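Local coordinates for protein dodecin (PDB 2UX9) that probably serves as a cofactor store, forming a hollow dodecamer that binds and sequesters flavins such as FMN and also coenzyme A, at residues L26-A29 / R30-L33. The protein carries 1 engineered substitution. Residues are numbered along the deposited sequence; the frame is centred on the assembly and turned at random.
With COA (coenzyme A), chain Q.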
loop_
_atom_site.group_PDB
_atom_site.type_symbol
_atom_site.label_atom_id
_atom_site.label_comp_id
_atom_site.label_asym_id
_atom_site.label_seq_id
_atom_site.Cartn_x
_atom_site.Cartn_y
_atom_site.Cartn_z
ATOM N N LEU C 26 -2.022 -26.335 -0.613
ATOM C CA LEU C 26 -3.410 -26.759 -0.590
ATOM C C LEU C 26 -3.554 -28.243 -0.276
ATOM O O LEU C 26 -4.512 -28.633 0.371
ATOM C CB LEU C 26 -4.104 -26.422 -1.912
ATOM C CG LEU C 26 -4.186 -24.938 -2.277
ATOM C CD1 LEU C 26 -5.003 -24.702 -3.545
ATOM C CD2 LEU C 26 -4.775 -24.135 -1.131
ATOM N N ALA C 27 -2.617 -29.067 -0.748
ATOM C CA ALA C 27 -2.634 -30.494 -0.441
ATOM C C ALA C 27 -2.445 -30.724 1.052
ATOM O O ALA C 27 -3.106 -31.569 1.653
ATOM C CB ALA C 27 -1.557 -31.214 -1.213
ATOM N N ARG C 28 -1.553 -29.966 1.670
ATOM C CA ARG C 28 -1.378 -30.082 3.107
ATOM C C ARG C 28 -2.617 -29.557 3.830
ATOM O O ARG C 28 -3.092 -30.184 4.778
ATOM C CB ARG C 28 -0.131 -29.330 3.569
ATOM C CG ARG C 28 0.032 -29.255 5.084
ATOM C CD ARG C 28 0.016 -30.623 5.755
ATOM N NE ARG C 28 0.099 -30.490 7.209
ATOM C CZ ARG C 28 -0.930 -30.224 8.008
ATOM N NH1 ARG C 28 -2.153 -30.043 7.528
ATOM N NH2 ARG C 28 -0.725 -30.116 9.312
ATOM N N ALA C 29 -3.152 -28.428 3.387
ATOM C CA ALA C 29 -4.322 -27.861 4.049
ATOM C C ALA C 29 -5.496 -28.843 4.095
ATOM O O ALA C 29 -6.175 -28.967 5.117
ATOM C CB ALA C 29 -4.745 -26.600 3.367
ATOM N N ARG C 30 -5.726 -29.563 3.001
ATOM C CA ARG C 30 -6.874 -30.485 2.942
ATOM C C ARG C 30 -6.717 -31.760 3.769
ATOM O O ARG C 30 -7.693 -32.486 3.989
ATOM C CB ARG C 30 -7.260 -30.802 1.494
ATOM C CG ARG C 30 -6.309 -31.640 0.703
ATOM C CD ARG C 30 -6.987 -32.074 -0.601
ATOM N NE ARG C 30 -6.088 -32.784 -1.503
ATOM C CZ ARG C 30 -5.303 -32.233 -2.431
ATOM N NH1 ARG C 30 -5.255 -30.913 -2.631
ATOM N NH2 ARG C 30 -4.536 -33.030 -3.170
ATOM N N LYS C 31 -5.510 -32.032 4.252
ATOM C CA LYS C 31 -5.320 -33.129 5.196
ATOM C C LYS C 31 -6.077 -32.901 6.502
ATOM O O LYS C 31 -6.544 -33.860 7.115
ATOM C CB LYS C 31 -3.834 -33.360 5.493
ATOM C CG LYS C 31 -3.071 -33.891 4.300
ATOM C CD LYS C 31 -1.622 -34.190 4.626
ATOM C CE LYS C 31 -1.058 -35.222 3.675
ATOM N NZ LYS C 31 -1.556 -36.587 3.994
ATOM N N THR C 32 -6.201 -31.643 6.929
ATOM C CA THR C 32 -6.819 -31.325 8.212
ATOM C C THR C 32 -7.979 -30.325 8.166
ATOM O O THR C 32 -8.743 -30.250 9.124
ATOM C CB THR C 32 -5.751 -30.807 9.210
ATOM O OG1 THR C 32 -5.084 -29.668 8.661
ATOM C CG2 THR C 32 -4.709 -31.884 9.489
ATOM N N LEU C 33 -8.117 -29.569 7.073
ATOM C CA LEU C 33 -9.138 -28.530 6.976
ATOM C C LEU C 33 -10.185 -28.890 5.948
ATOM O O LEU C 33 -9.850 -29.360 4.867
ATOM C CB LEU C 33 -8.514 -27.185 6.599
ATOM C CG LEU C 33 -7.482 -26.656 7.593
ATOM C CD1 LEU C 33 -6.914 -25.335 7.115
ATOM C CD2 LEU C 33 -8.091 -26.499 8.970
HETATM N N1A COA Q . -14.800 -25.755 10.395
HETATM C C2A COA Q . -14.540 -25.998 11.734
HETATM N N3A COA Q . -13.516 -26.823 12.107
HETATM C C4A COA Q . -12.749 -27.415 11.171
HETATM C C5A COA Q . -12.990 -27.181 9.813
HETATM C C6A COA Q . -14.024 -26.340 9.427
HETATM N N6A COA Q . -14.250 -26.038 8.140
HETATM N N7A COA Q . -12.083 -27.892 9.124
HETATM C C8A COA Q . -11.283 -28.559 9.985
HETATM N N9A COA Q . -11.687 -28.254 11.258
HETATM C C1B COA Q . -10.989 -28.589 12.507
HETATM C C2B COA Q . -10.525 -30.029 12.604
HETATM O O2B COA Q . -11.545 -30.941 12.932
HETATM C C3B COA Q . -9.477 -29.910 13.681
HETATM O O3B COA Q . -10.070 -29.833 14.949
HETATM P P3B COA Q . -9.615 -30.816 16.138
HETATM O O7A COA Q . -10.377 -30.352 17.350
HETATM O O8A COA Q . -9.873 -32.242 15.754
HETATM O O9A COA Q . -8.140 -30.595 16.378
HETATM C C4B COA Q . -8.829 -28.584 13.345
HETATM O O4B COA Q . -9.779 -27.860 12.571
HETATM C C5B COA Q . -7.541 -28.883 12.591
HETATM O O5B COA Q . -6.606 -29.478 13.475
HETATM P P1A COA Q . -5.258 -28.730 13.941
HETATM O O1A COA Q . -4.836 -29.202 15.321
HETATM O O2A COA Q . -5.399 -27.221 13.890
HETATM O O3A COA Q . -4.129 -29.281 12.952
HETATM P P2A COA Q . -3.544 -28.562 11.654
HETATM O O4A COA Q . -2.679 -29.658 11.128
HETATM O O5A COA Q . -4.640 -28.202 10.690
HETATM O O6A COA Q . -2.694 -27.282 12.142
HETATM C CBP COA Q . -1.243 -25.930 13.507
HETATM C CCP COA Q . -1.789 -27.333 13.232
HETATM C CDP COA Q . -0.340 -25.975 14.735
HETATM C CEP COA Q . -0.431 -25.476 12.300
HETATM C CAP COA Q . -2.391 -24.949 13.721
HETATM O OAP COA Q . -3.336 -25.493 14.615
HETATM C C9P COA Q . -1.913 -23.622 14.215
HETATM O O9P COA Q . -1.271 -22.756 13.334
HETATM N N8P COA Q . -2.082 -23.280 15.480
HETATM C C7P COA Q . -1.090 -22.422 16.116
HETATM C C6P COA Q . -1.740 -21.652 17.230
HETATM C C5P COA Q . -0.896 -20.487 17.654
HETATM O O5P COA Q . -0.862 -19.442 16.991
HETATM N N4P COA Q . -0.243 -20.678 18.788
HETATM C C3P COA Q . 0.004 -19.572 19.689
HETATM C C2P COA Q . 1.493 -19.280 19.661
HETATM S S1P COA Q . 1.881 -17.779 20.574
HETATM O O HOH W 1 -6.816 -28.757 -1.385
#
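Arg28 and Thr32, four residues apart at the end of helix 18-32, meet through a guanidinium nitrogen and a hydroxyl. From CB, the Arg28 chain sets out with CG anti to the backbone N and bends at chi2 (55°), which carries it along the helix toward its C-terminal end. Arg28 CD passes Lys31 CD at 4.1 Å, the two side chains crossing at about a right angle. At the tip Arg28 NH1 donates to Thr32 OG1 over 3.2 Å, with the acceptor in the guanidinium plane, while Arg28 NH2 donates almost straight (N-H...O angle 173°) to O4A of coenzyme A at 2.7 Å. Thr32 OG1 in turn donates to O5A on the same phosphorus, P2A, at 2.5 Å, so arginine and threonine bind two oxygens of one phosphate, and the threonine bond should help fix the guanidinium's rotation. In the dodecin fold this helix packs on a three-stranded antiparallel sheet, Leu26 reaching Phe39 and Val62; its end forms part of a coenzyme A site to which Lys6 of two other subunits also contributes. The helix tightens into three-residue steps here, Lys31 N bonding to Arg28 O and Thr32 N to Ala29 O, while Ala29 O also keeps the four-residue bond from Leu33 N at 2.8 Å. Arg30 runs the opposite way, back toward the start of the helix, its guanidinium face lying over Ala27 CA (Arg30 NH1 to Ala27 CA 3.4 Å) while a water at its edge bridges Arg30 NH1 to Leu26 O.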